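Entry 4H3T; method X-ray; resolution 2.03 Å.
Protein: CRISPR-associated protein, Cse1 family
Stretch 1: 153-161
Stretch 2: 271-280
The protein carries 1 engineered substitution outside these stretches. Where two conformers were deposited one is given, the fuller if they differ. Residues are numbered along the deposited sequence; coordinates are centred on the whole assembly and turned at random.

Stretch 1 153-161: LALSPAEAA
Stretch 2, residues 271-280: RRGDAIVVPR

A single antiparallel bridge, one residue from each side, is all the backbone pairing that joins these stretches, and it shows how a loop entering a helix can be anchored to a strand by two hydrogen bonds. Leu155 (phi/psi -90/150) faces Val278 (-121/97) with CA atoms 5.0 Å apart; Leu155 N donates to Val278 O at 3.0 Å, and Val278 N to Leu155 O at 2.8 Å. Ala154 lies over Pro279, CA to CA 4.2 Å.

After Leu155 one residue, Ser156, intervenes before the helix begins at Pro157. Ser156 (chi1 p) caps it, its OG accepting from Glu159 N at 3.1 Å, while Glu159 OE1 takes Ser156 N at 2.9 Å. Pro157 suits the first helical turn because its nitrogen carries no hydrogen; Pro157 CD rests 3.2 Å from Ile276 O and Pro157 CG 4.3 Å from Ile276 CG2.

Two alanines pack close to the strand around the bridge. Ala154 CB points toward the strand, 4.0 Å from Val277 CG2 (chi1 m) and 4.1 Å from Pro279 CB. Ala160 CB meets Val278 CG2 (chi1 t) at 3.9 Å, covering a buried valine. In all, 331 Å² is buried. Beyond, a type II' turn from Arg272 to Ala275 places Gly273 at phi 66°, a conformation favouring glycine, and extended Arg272 (mtt) brings NH1 to 4.0 Å from Ala154 CB.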

# COMPACT_ATOMS: atom_id res chain seq x y z
N LEU A 153 -28.30 0.22 6.23
CA LEU A 153 -28.05 1.22 5.17
C LEU A 153 -27.82 0.57 3.86
O LEU A 153 -26.74 0.04 3.63
CB LEU A 153 -26.86 2.17 5.42
CG LEU A 153 -26.97 3.44 6.26
CD1 LEU A 153 -25.83 4.37 5.88
CD2 LEU A 153 -28.29 4.16 6.13
N ALA A 154 -28.74 0.74 2.92
CA ALA A 154 -28.52 0.21 1.59
C ALA A 154 -27.40 1.04 0.88
O ALA A 154 -27.18 2.20 1.21
CB ALA A 154 -29.81 0.22 0.85
N LEU A 155 -26.67 0.43 -0.05
CA LEU A 155 -25.64 1.14 -0.80
C LEU A 155 -26.22 1.74 -2.06
O LEU A 155 -27.12 1.18 -2.68
CB LEU A 155 -24.49 0.17 -1.15
CG LEU A 155 -23.73 -0.49 0.04
CD1 LEU A 155 -22.62 -1.42 -0.44
CD2 LEU A 155 -23.12 0.55 0.96
N SER A 156 -25.65 2.85 -2.52
CA SER A 156 -25.94 3.32 -3.86
C SER A 156 -25.23 2.39 -4.85
O SER A 156 -24.24 1.70 -4.50
CB SER A 156 -25.42 4.76 -4.05
OG SER A 156 -24.01 4.71 -4.00
N PRO A 157 -25.64 2.38 -6.13
CA PRO A 157 -24.87 1.60 -7.15
C PRO A 157 -23.36 1.97 -7.19
O PRO A 157 -22.53 1.08 -7.22
CB PRO A 157 -25.61 1.91 -8.46
CG PRO A 157 -27.03 2.21 -8.02
CD PRO A 157 -26.83 3.02 -6.73
N ALA A 158 -23.00 3.25 -7.14
CA ALA A 158 -21.59 3.69 -7.16
C ALA A 158 -20.82 3.14 -5.94
O ALA A 158 -19.69 2.68 -6.12
CB ALA A 158 -21.51 5.21 -7.17
N GLU A 159 -21.41 3.19 -4.71
CA GLU A 159 -20.74 2.66 -3.52
C GLU A 159 -20.54 1.18 -3.65
O GLU A 159 -19.48 0.65 -3.30
CB GLU A 159 -21.53 2.90 -2.22
CG GLU A 159 -21.63 4.37 -1.80
CD GLU A 159 -22.71 4.74 -0.78
OE1 GLU A 159 -23.79 4.10 -0.73
OE2 GLU A 159 -22.51 5.76 -0.11
N ALA A 160 -21.57 0.48 -4.15
CA ALA A 160 -21.49 -0.97 -4.25
C ALA A 160 -20.42 -1.37 -5.25
O ALA A 160 -19.68 -2.31 -5.00
CB ALA A 160 -22.83 -1.59 -4.64
N ALA A 161 -20.34 -0.66 -6.36
CA ALA A 161 -19.31 -0.94 -7.39
C ALA A 161 -17.89 -0.78 -6.83
O ALA A 161 -17.03 -1.61 -7.09
CB ALA A 161 -19.50 -0.05 -8.59
N ARG A 271 -35.40 -1.47 -6.61
CA ARG A 271 -35.92 -0.17 -7.00
C ARG A 271 -36.72 0.37 -5.81
O ARG A 271 -37.59 -0.33 -5.28
CB ARG A 271 -36.82 -0.29 -8.25
CG ARG A 271 -36.93 1.01 -9.04
CD ARG A 271 -36.34 0.89 -10.46
NE ARG A 271 -35.54 2.05 -10.86
CZ ARG A 271 -35.03 2.22 -12.07
NH1 ARG A 271 -34.31 3.30 -12.33
NH2 ARG A 271 -35.21 1.31 -13.02
N ARG A 272 -36.39 1.58 -5.35
CA ARG A 272 -37.14 2.22 -4.25
C ARG A 272 -37.57 3.59 -4.79
O ARG A 272 -36.74 4.52 -4.85
CB ARG A 272 -36.25 2.32 -3.00
CG ARG A 272 -35.94 1.00 -2.40
CD ARG A 272 -35.19 1.18 -1.11
NE ARG A 272 -34.90 -0.11 -0.51
CZ ARG A 272 -34.23 -0.31 0.62
NH1 ARG A 272 -33.74 0.70 1.29
NH2 ARG A 272 -34.03 -1.54 1.07
N GLY A 273 -38.80 3.66 -5.29
CA GLY A 273 -39.30 4.85 -5.97
C GLY A 273 -38.47 4.97 -7.25
O GLY A 273 -38.34 4.00 -7.97
N ASP A 274 -37.86 6.09 -7.52
CA ASP A 274 -37.03 6.24 -8.71
C ASP A 274 -35.56 5.80 -8.50
O ASP A 274 -34.82 5.71 -9.49
CB ASP A 274 -37.06 7.70 -9.24
CG ASP A 274 -37.03 8.80 -8.20
OD1 ASP A 274 -36.07 8.83 -7.38
OD2 ASP A 274 -37.99 9.63 -8.18
N ALA A 275 -35.14 5.51 -7.25
CA ALA A 275 -33.77 5.18 -6.95
C ALA A 275 -33.50 3.70 -7.01
O ALA A 275 -34.28 2.94 -6.53
CB ALA A 275 -33.42 5.69 -5.56
N ILE A 276 -32.36 3.30 -7.54
CA ILE A 276 -31.89 1.93 -7.47
C ILE A 276 -30.92 1.92 -6.32
O ILE A 276 -30.02 2.76 -6.27
CB ILE A 276 -31.23 1.46 -8.79
CG1 ILE A 276 -32.19 1.54 -10.00
CG2 ILE A 276 -30.69 0.00 -8.60
CD1 ILE A 276 -31.35 1.51 -11.39
N VAL A 277 -31.08 0.98 -5.40
CA VAL A 277 -30.13 0.82 -4.30
C VAL A 277 -29.78 -0.65 -4.23
O VAL A 277 -30.43 -1.49 -4.87
CB VAL A 277 -30.65 1.38 -2.96
CG1 VAL A 277 -30.96 2.86 -3.11
CG2 VAL A 277 -31.89 0.61 -2.49
N VAL A 278 -28.77 -0.95 -3.41
CA VAL A 278 -28.31 -2.33 -3.18
C VAL A 278 -28.44 -2.65 -1.69
O VAL A 278 -27.55 -2.33 -0.96
CB VAL A 278 -26.86 -2.57 -3.69
CG1 VAL A 278 -26.46 -4.03 -3.53
CG2 VAL A 278 -26.67 -2.12 -5.14
N PRO A 279 -29.51 -3.30 -1.25
CA PRO A 279 -29.65 -3.61 0.20
C PRO A 279 -29.02 -4.96 0.61
O PRO A 279 -28.83 -5.22 1.80
CB PRO A 279 -31.16 -3.65 0.40
CG PRO A 279 -31.70 -4.02 -0.89
CD PRO A 279 -30.76 -3.58 -1.97
N ARG A 280 -28.78 -5.88 -0.34
CA ARG A 280 -28.31 -7.22 -0.02
C ARG A 280 -27.21 -7.67 -0.98
O ARG A 280 -27.15 -7.20 -2.12
CB ARG A 280 -29.49 -8.23 -0.06
CG ARG A 280 -30.61 -8.00 0.97
CD ARG A 280 -31.72 -9.07 0.82
NE ARG A 280 -32.21 -9.14 -0.57
CZ ARG A 280 -32.43 -10.23 -1.31
NH1 ARG A 280 -32.28 -11.44 -0.78
NH2 ARG A 280 -32.84 -10.13 -2.57